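PDB 4A9V: PHOX from Pseudomonas fluorescens, which catalyses the hydrolysis of phosphate monoesters as an alkaline phosphatase, using a cofactor built of iron and calcium at the heart of a beta-propeller. Local coordinates for residues Q40-N45 / S120-Q125; L348-N353 / A365-H370; S467-T470 / M474-S477. One frame throughout, in Å; residues are numbered along the deposited sequence.

Contact 1: Q40-N45 / S120-Q125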
loop_
_atom_site.group_PDB
_atom_site.type_symbol
_atom_site.label_atom_id
_atom_site.label_comp_id
_atom_site.label_asym_id
_atom_site.label_seq_id
_atom_site.Cartn_x
_atom_site.Cartn_y
_atom_site.Cartn_z
ATOM N N GLN A 40 -13.690 1.753 -16.227
ATOM C CA GLN A 40 -14.909 2.559 -16.157
ATOM C C GLN A 40 -14.609 4.005 -16.543
ATOM O O GLN A 40 -13.813 4.660 -15.879
ATOM C CB GLN A 40 -15.444 2.523 -14.730
ATOM C CG GLN A 40 -16.626 3.442 -14.477
ATOM C CD GLN A 40 -17.837 3.071 -15.300
ATOM O OE1 GLN A 40 -18.242 1.907 -15.333
ATOM N NE2 GLN A 40 -18.426 4.058 -15.968
ATOM N N PRO A 41 -15.312 4.553 -17.551
ATOM C CA PRO A 41 -15.122 5.980 -17.800
ATOM C C PRO A 41 -15.580 6.825 -16.619
ATOM O O PRO A 41 -16.628 6.559 -16.023
ATOM C CB PRO A 41 -15.977 6.250 -19.045
ATOM C CG PRO A 41 -16.940 5.111 -19.108
ATOM C CD PRO A 41 -16.203 3.936 -18.551
ATOM N N LEU A 42 -14.820 7.871 -16.313
ATOM C CA LEU A 42 -15.126 8.705 -15.163
ATOM C C LEU A 42 -16.018 9.891 -15.500
ATOM O O LEU A 42 -16.687 10.410 -14.609
ATOM C CB LEU A 42 -13.843 9.216 -14.510
ATOM C CG LEU A 42 -12.885 8.148 -13.989
ATOM C CD1 LEU A 42 -11.808 8.820 -13.147
ATOM C CD2 LEU A 42 -13.595 7.069 -13.183
ATOM N N HIS A 43 -15.955 10.368 -16.740
ATOM C CA HIS A 43 -16.562 11.648 -17.102
ATOM C C HIS A 43 -17.765 11.475 -17.982
ATOM O O HIS A 43 -18.005 10.403 -18.546
ATOM C CB HIS A 43 -15.534 12.545 -17.774
ATOM C CG HIS A 43 -14.283 12.724 -16.961
ATOM N ND1 HIS A 43 -14.308 13.136 -15.677
ATOM C CD2 HIS A 43 -12.957 12.465 -17.265
ATOM C CE1 HIS A 43 -13.052 13.163 -15.198
ATOM N NE2 HIS A 43 -12.221 12.800 -16.185
ATOM N N LYS A 44 -18.600 12.504 -18.015
ATOM C CA LYS A 44 -19.798 12.448 -18.831
ATOM C C LYS A 44 -19.436 12.130 -20.280
ATOM O O LYS A 44 -18.550 12.744 -20.870
ATOM C CB LYS A 44 -20.576 13.758 -18.746
ATOM C CG LYS A 44 -21.909 13.723 -19.475
ATOM C CD LYS A 44 -22.722 14.969 -19.178
ATOM C CE LYS A 44 -23.737 15.247 -20.273
ATOM N NZ LYS A 44 -24.577 16.434 -19.956
ATOM N N ASN A 45 -20.175 11.185 -20.851
ATOM C CA ASN A 45 -19.974 10.752 -22.231
ATOM C C ASN A 45 -18.593 10.166 -22.480
ATOM O O ASN A 45 -18.164 10.047 -23.624
ATOM C CB ASN A 45 -20.218 11.906 -23.207
ATOM C CG ASN A 45 -21.664 12.354 -23.223
ATOM O OD1 ASN A 45 -22.571 11.551 -22.996
ATOM N ND2 ASN A 45 -21.877 13.658 -23.361
ATOM N N SER A 120 -7.196 7.160 -8.919
ATOM C CA SER A 120 -8.519 7.537 -9.411
ATOM C C SER A 120 -9.300 8.155 -8.256
ATOM O O SER A 120 -9.505 7.509 -7.232
ATOM C CB SER A 120 -9.261 6.296 -9.902
ATOM O OG SER A 120 -8.585 5.667 -10.964
ATOM N N VAL A 121 -9.684 9.422 -8.401
ATOM C CA VAL A 121 -10.584 10.070 -7.454
ATOM C C VAL A 121 -11.997 10.001 -8.014
ATOM O O VAL A 121 -12.215 10.327 -9.183
ATOM C CB VAL A 121 -10.206 11.549 -7.225
ATOM C CG1 VAL A 121 -11.135 12.188 -6.201
ATOM C CG2 VAL A 121 -8.758 11.674 -6.785
ATOM N N ILE A 122 -12.919 9.481 -7.207
ATOM C CA ILE A 122 -14.307 9.330 -7.625
ATOM C C ILE A 122 -15.260 9.856 -6.568
ATOM O O ILE A 122 -14.967 9.812 -5.375
ATOM C CB ILE A 122 -14.656 7.863 -7.951
ATOM C CG1 ILE A 122 -14.582 6.972 -6.705
ATOM C CG2 ILE A 122 -13.765 7.340 -9.071
ATOM C CD1 ILE A 122 -15.065 5.556 -6.954
ATOM N N GLU A 123 -16.416 10.342 -7.009
ATOM C CA GLU A 123 -17.529 10.605 -6.119
ATOM C C GLU A 123 -18.415 9.379 -6.006
ATOM O O GLU A 123 -18.718 8.722 -7.008
ATOM C CB GLU A 123 -18.346 11.799 -6.615
ATOM C CG GLU A 123 -19.528 12.093 -5.702
ATOM C CD GLU A 123 -20.366 13.286 -6.104
ATOM O OE1 GLU A 123 -19.843 14.200 -6.769
ATOM O OE2 GLU A 123 -21.502 13.375 -5.598
ATOM N N VAL A 124 -18.866 9.111 -4.783
ATOM C CA VAL A 124 -19.920 8.141 -4.544
ATOM C C VAL A 124 -21.080 8.823 -3.827
ATOM O O VAL A 124 -20.896 9.788 -3.081
ATOM C CB VAL A 124 -19.405 6.926 -3.738
ATOM C CG1 VAL A 124 -18.391 6.157 -4.565
ATOM C CG2 VAL A 124 -18.794 7.348 -2.413
ATOM N N GLN A 125 -22.285 8.339 -4.089
ATOM C CA GLN A 125 -23.490 8.891 -3.492
ATOM C C GLN A 125 -24.343 7.737 -3.005
ATOM O O GLN A 125 -24.419 6.689 -3.649
ATOM C CB GLN A 125 -24.279 9.708 -4.519
ATOM C CG GLN A 125 -23.837 11.157 -4.659
ATOM C CD GLN A 125 -24.657 11.921 -5.686
ATOM O OE1 GLN A 125 -25.707 11.452 -6.129
ATOM N NE2 GLN A 125 -24.114 13.039 -6.164
#
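Leu-42 reaches from the 40-45 loop onto strand 120-125, where it meets Ile-122 and, more loosely, the backbone of Val-121. Its CB sets off toward the strand and also serves its own neighbour: it sits 4.0 Å above the plane of the His-43 ring, over the ring centre, so the imidazole is laid against the base of the leucine. CG stands anti to the carbonyl carbon (chi1 -60°), which carries the fork on toward the strand. From there the two methyls part. CD2 touches CG2 of Ile-122 at 4.1 Å, the two side chains crossing at about a right angle. CD1 faces the carbonyl of Val-121 without pressing on it, 4.3 Å from that O atom. Ile-122 offers the CG2 methyl, while its longer CG1 branch is held between the backbone N and the carbonyl carbon. Ile-122 also packs on Ile-87 of the neighbouring strand 82-89. Asn-140 of strand 130-144 ties the two segments together, its ND2 bonded to Leu-42 O and its OD1 to Glu-123 N. Nothing polar joins the loop directly to strand 120-125 in this buried contact of 93 Å²: the closest direct touch is methyl on methyl and non-directional, and the spacing between loop and strand is probably set largely by hydrogen bonds to third parties such as Asn-140.

Contact 2: L348-N353 / A365-H370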
loop_
_atom_site.group_PDB
_atom_site.type_symbol
_atom_site.label_atom_id
_atom_site.label_comp_id
_atom_site.label_asym_id
_atom_site.label_seq_id
_atom_site.Cartn_x
_atom_site.Cartn_y
_atom_site.Cartn_z
ATOM N N LEU A 348 17.164 10.122 11.068
ATOM C CA LEU A 348 17.907 10.213 9.825
ATOM C C LEU A 348 18.101 11.684 9.479
ATOM O O LEU A 348 17.292 12.302 8.775
ATOM C CB LEU A 348 17.156 9.484 8.712
ATOM C CG LEU A 348 16.870 8.009 9.000
ATOM C CD1 LEU A 348 16.156 7.377 7.817
ATOM C CD2 LEU A 348 18.140 7.245 9.337
ATOM N N THR A 349 19.176 12.238 10.024
ATOM C CA THR A 349 19.454 13.665 9.961
ATOM C C THR A 349 20.924 13.859 9.630
ATOM O O THR A 349 21.793 13.351 10.331
ATOM C CB THR A 349 19.143 14.334 11.310
ATOM O OG1 THR A 349 17.733 14.259 11.551
ATOM C CG2 THR A 349 19.590 15.797 11.323
ATOM N N HIS A 350 21.202 14.592 8.563
ATOM C CA HIS A 350 22.572 14.882 8.196
ATOM C C HIS A 350 23.291 15.528 9.348
ATOM O O HIS A 350 22.795 16.489 9.937
ATOM C CB HIS A 350 22.603 15.794 6.984
ATOM C CG HIS A 350 23.973 15.963 6.401
ATOM N ND1 HIS A 350 24.825 16.906 6.839
ATOM C CD2 HIS A 350 24.696 15.153 5.532
ATOM C CE1 HIS A 350 25.992 16.788 6.180
ATOM N NE2 HIS A 350 25.902 15.729 5.359
ATOM N N GLY A 351 24.451 14.978 9.699
ATOM C CA GLY A 351 25.243 15.486 10.818
ATOM C C GLY A 351 25.042 14.736 12.127
ATOM O O GLY A 351 25.618 15.110 13.148
ATOM N N LYS A 352 24.108 13.791 12.141
ATOM C CA LYS A 352 23.825 13.000 13.339
ATOM C C LYS A 352 23.985 11.503 13.058
ATOM O O LYS A 352 23.784 11.053 11.936
ATOM C CB LYS A 352 22.405 13.279 13.834
ATOM C CG LYS A 352 22.184 14.680 14.380
ATOM C CD LYS A 352 20.846 14.771 15.094
ATOM C CE LYS A 352 20.635 16.126 15.748
ATOM N NZ LYS A 352 19.262 16.245 16.311
ATOM N N ASN A 353 24.254 10.728 14.105
ATOM C CA ASN A 353 24.227 9.265 14.027
ATOM C C ASN A 353 25.134 8.727 12.921
ATOM O O ASN A 353 24.930 7.625 12.415
ATOM C CB ASN A 353 22.794 8.761 13.823
ATOM C CG ASN A 353 21.903 9.045 15.013
ATOM O OD1 ASN A 353 22.341 8.950 16.166
ATOM N ND2 ASN A 353 20.632 9.347 14.747
ATOM N N ALA A 365 19.239 16.539 1.734
ATOM C CA ALA A 365 18.541 16.042 0.550
ATOM C C ALA A 365 18.993 14.630 0.203
ATOM O O ALA A 365 18.172 13.760 -0.099
ATOM C CB ALA A 365 18.762 16.974 -0.625
ATOM N N GLU A 366 20.300 14.399 0.229
ATOM C CA GLU A 366 20.827 13.073 -0.081
ATOM C C GLU A 366 20.433 12.012 0.939
ATOM O O GLU A 366 20.211 10.860 0.585
ATOM C CB GLU A 366 22.345 13.132 -0.231
ATOM C CG GLU A 366 22.774 13.950 -1.435
ATOM C CD GLU A 366 24.243 13.804 -1.793
ATOM O OE1 GLU A 366 24.976 13.047 -1.119
ATOM O OE2 GLU A 366 24.639 14.375 -2.830
ATOM N N VAL A 367 20.341 12.401 2.205
ATOM C CA VAL A 367 19.833 11.510 3.237
ATOM C C VAL A 367 18.438 11.006 2.874
ATOM O O VAL A 367 18.132 9.825 3.042
ATOM C CB VAL A 367 19.828 12.201 4.617
ATOM C CG1 VAL A 367 19.200 11.300 5.668
ATOM C CG2 VAL A 367 21.245 12.587 5.019
ATOM N N LEU A 368 17.595 11.899 2.374
ATOM C CA LEU A 368 16.213 11.549 2.054
ATOM C C LEU A 368 16.109 10.743 0.754
ATOM O O LEU A 368 15.408 9.731 0.693
ATOM C CB LEU A 368 15.368 12.820 1.966
ATOM C CG LEU A 368 15.262 13.594 3.282
ATOM C CD1 LEU A 368 14.710 14.984 3.021
ATOM C CD2 LEU A 368 14.419 12.836 4.290
ATOM N N ILE A 369 16.836 11.164 -0.276
ATOM C CA ILE A 369 16.832 10.465 -1.556
ATOM C C ILE A 369 17.374 9.043 -1.374
ATOM O O ILE A 369 16.908 8.101 -2.016
ATOM C CB ILE A 369 17.644 11.256 -2.604
ATOM C CG1 ILE A 369 17.001 12.623 -2.867
ATOM C CG2 ILE A 369 17.768 10.472 -3.902
ATOM C CD1 ILE A 369 17.914 13.604 -3.574
ATOM N N HIS A 370 18.358 8.907 -0.489
ATOM C CA HIS A 370 18.999 7.629 -0.199
ATOM C C HIS A 370 18.715 7.186 1.213
ATOM O O HIS A 370 19.579 6.639 1.902
ATOM C CB HIS A 370 20.497 7.739 -0.449
ATOM C CG HIS A 370 20.830 8.011 -1.885
ATOM N ND1 HIS A 370 21.960 8.634 -2.271
ATOM C CD2 HIS A 370 20.146 7.680 -3.050
ATOM C CE1 HIS A 370 21.987 8.712 -3.615
ATOM N NE2 HIS A 370 20.872 8.137 -4.089
#
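Val-367 drives its two methyls from helix 364-369 into the loop at Leu-348 and His-350, and this is where the packing is close. CG1, anti to the backbone N (chi1 176°), lies 3.8 Å from Leu-348 O and 4.1 Å from Leu-348 CB. CG2 takes the other side, 4.0 Å from His-350 CB and at the edge of the imidazole, near its plane. An alanine here would take both methyls away and would probably leave a gap against Leu-348 and His-350, with the edge of the imidazole left without its methyl neighbour. Gln-364 reinforces the same side by bonding His-350 N through OE1 and Leu-348 O through NE2, and His-350 NE2 is held by Phe-361 O. The rest of the turn is looser: Thr-349 points its side chain away from the helix and bonds Glu-347 through OG1, and past His-350 exposed Lys-352 forms a salt bridge with the same Glu-347. Lys-352 N closes the bend on Thr-349 O at 3.0 Å. At phi 97° a side chain on Gly-351 would be jammed against the carbonyl O of His-350, which calls for glycine. This is a type II beta turn following strand 340-347, set against a short helix at the periphery of the beta-propeller.

Contact 3: S467-T470 / M474-S477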
loop_
_atom_site.group_PDB
_atom_site.type_symbol
_atom_site.label_atom_id
_atom_site.label_comp_id
_atom_site.label_asym_id
_atom_site.label_seq_id
_atom_site.Cartn_x
_atom_site.Cartn_y
_atom_site.Cartn_z
ATOM N N SER A 467 -0.716 -19.466 18.489
ATOM C CA SER A 467 -1.847 -20.245 18.956
ATOM C C SER A 467 -3.196 -19.674 18.521
ATOM O O SER A 467 -4.217 -20.354 18.636
ATOM C CB SER A 467 -1.805 -20.351 20.473
ATOM O OG SER A 467 -1.828 -19.061 21.051
ATOM N N ASN A 468 -3.223 -18.401 18.129
ATOM C CA ASN A 468 -4.434 -17.805 17.571
ATOM C C ASN A 468 -4.668 -18.129 16.094
ATOM O O ASN A 468 -5.709 -17.763 15.525
ATOM C CB ASN A 468 -4.515 -16.287 17.852
ATOM C CG ASN A 468 -3.254 -15.504 17.476
ATOM O OD1 ASN A 468 -2.140 -16.035 17.387
ATOM N ND2 ASN A 468 -3.425 -14.185 17.366
ATOM N N ILE A 469 -3.758 -18.905 15.513
ATOM C CA ILE A 469 -3.969 -19.540 14.216
ATOM C C ILE A 469 -4.432 -20.980 14.432
ATOM O O ILE A 469 -3.800 -21.738 15.167
ATOM C CB ILE A 469 -2.665 -19.545 13.385
ATOM C CG1 ILE A 469 -2.207 -18.114 13.083
ATOM C CG2 ILE A 469 -2.859 -20.334 12.101
ATOM C CD1 ILE A 469 -3.198 -17.295 12.280
ATOM N N THR A 470 -5.459 -21.374 13.694
ATOM C CA THR A 470 -6.009 -22.717 13.768
ATOM C C THR A 470 -6.165 -23.293 12.368
ATOM O O THR A 470 -6.168 -22.547 11.392
ATOM C CB THR A 470 -7.396 -22.711 14.430
ATOM O OG1 THR A 470 -8.342 -22.108 13.538
ATOM C CG2 THR A 470 -7.371 -21.959 15.753
ATOM N N MET A 474 -6.744 -20.348 9.165
ATOM C CA MET A 474 -5.383 -20.069 8.741
ATOM C C MET A 474 -5.314 -19.362 7.387
ATOM O O MET A 474 -6.140 -19.566 6.492
ATOM C CB MET A 474 -4.547 -21.344 8.730
ATOM C CG MET A 474 -5.125 -22.451 7.881
ATOM S SD MET A 474 -4.050 -23.889 7.921
ATOM C CE MET A 474 -4.939 -24.965 6.801
ATOM N N PHE A 475 -4.251 -18.577 7.236
ATOM C CA PHE A 475 -4.025 -17.730 6.070
ATOM C C PHE A 475 -2.519 -17.514 5.913
ATOM O O PHE A 475 -1.737 -17.869 6.796
ATOM C CB PHE A 475 -4.738 -16.383 6.250
ATOM C CG PHE A 475 -4.272 -15.603 7.450
ATOM C CD1 PHE A 475 -4.835 -15.821 8.706
ATOM C CD2 PHE A 475 -3.245 -14.673 7.333
ATOM C CE1 PHE A 475 -4.386 -15.111 9.808
ATOM C CE2 PHE A 475 -2.785 -13.981 8.443
ATOM C CZ PHE A 475 -3.348 -14.209 9.684
ATOM N N ASN A 476 -2.106 -16.922 4.805
ATOM C CA ASN A 476 -0.698 -16.579 4.649
ATOM C C ASN A 476 -0.518 -15.211 4.022
ATOM O O ASN A 476 -1.395 -14.724 3.296
ATOM C CB ASN A 476 0.064 -17.658 3.863
ATOM C CG ASN A 476 -0.173 -17.583 2.371
ATOM O OD1 ASN A 476 0.627 -17.005 1.630
ATOM N ND2 ASN A 476 -1.250 -18.224 1.908
ATOM N N SER A 477 0.612 -14.585 4.341
ATOM C CA SER A 477 1.036 -13.329 3.739
ATOM C C SER A 477 0.015 -12.210 3.973
ATOM O O SER A 477 -0.453 -11.566 3.033
ATOM C CB SER A 477 1.295 -13.513 2.246
ATOM O OG SER A 477 2.249 -14.538 2.016
#
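Ile-469 stands across both Met-474 and Phe-475, crossing each side chain at about a right angle. Its two branches divide the work. The CG2 methyl meets Met-474 at its root, 3.9 Å from CB. The longer branch, with CG1 anti to the carbonyl carbon (chi1 -63°) and chi2 -61°, bends round to bring CD1 to the Phe-475 ring at an oblique angle, 3.5 Å from CE1 and 4.0 Å from CZ. Phe-475 for its part has CG tucked between its backbone N and carbonyl carbon (chi1 60°), which turns the ring back toward the isoleucine; Gln-510 and Leu-512 of strand 510-514 touch the ring too. The segments belong to the loop that carries the chain from strand 443-451 of one sheet to strand 478-483 of the next, a connection between sheets of the beta-propeller. Ile-469 also rests on Val-450 of the strand being left, so the loop packs against both neighbouring sheets. Met-474 runs differently: its extended chain leads away from the isoleucine toward Asn-454, though CB stays 3.3 Å from Thr-470 O. Asn-473, in the bend, holds the backbone of the first segment at two points, OD1 to Thr-470 N and ND2 to Asn-468 O. Met-474 O takes a bond from Arg-523 NH2; further along, Ser-477 OG donates to Asn-476 OD1 over 3.0 Å, shortly before the calcium ligand Asp-479.

How the contacts relate
The three contacts lie far apart round the molecule and follow one another along the chain. Their centres are about 41 Å apart for contacts 1 and 2, about 38 Å for 1 and 3, and about 39 Å for 2 and 3, and no pair comes nearer than about 23 Å between nearest atoms. Each sits about 22 to 24 Å from the centre of the chain, while the mu-oxo-diiron and calcium ions lie in the interior. Contacts 1 and 2 are packing away from these sites. Contact 3 comes closer: the Phe-475 side chain is about 12 Å from a bound calcium ion, and Ser-477 shares a backbone hydrogen bond with the calcium ligand Asp-494.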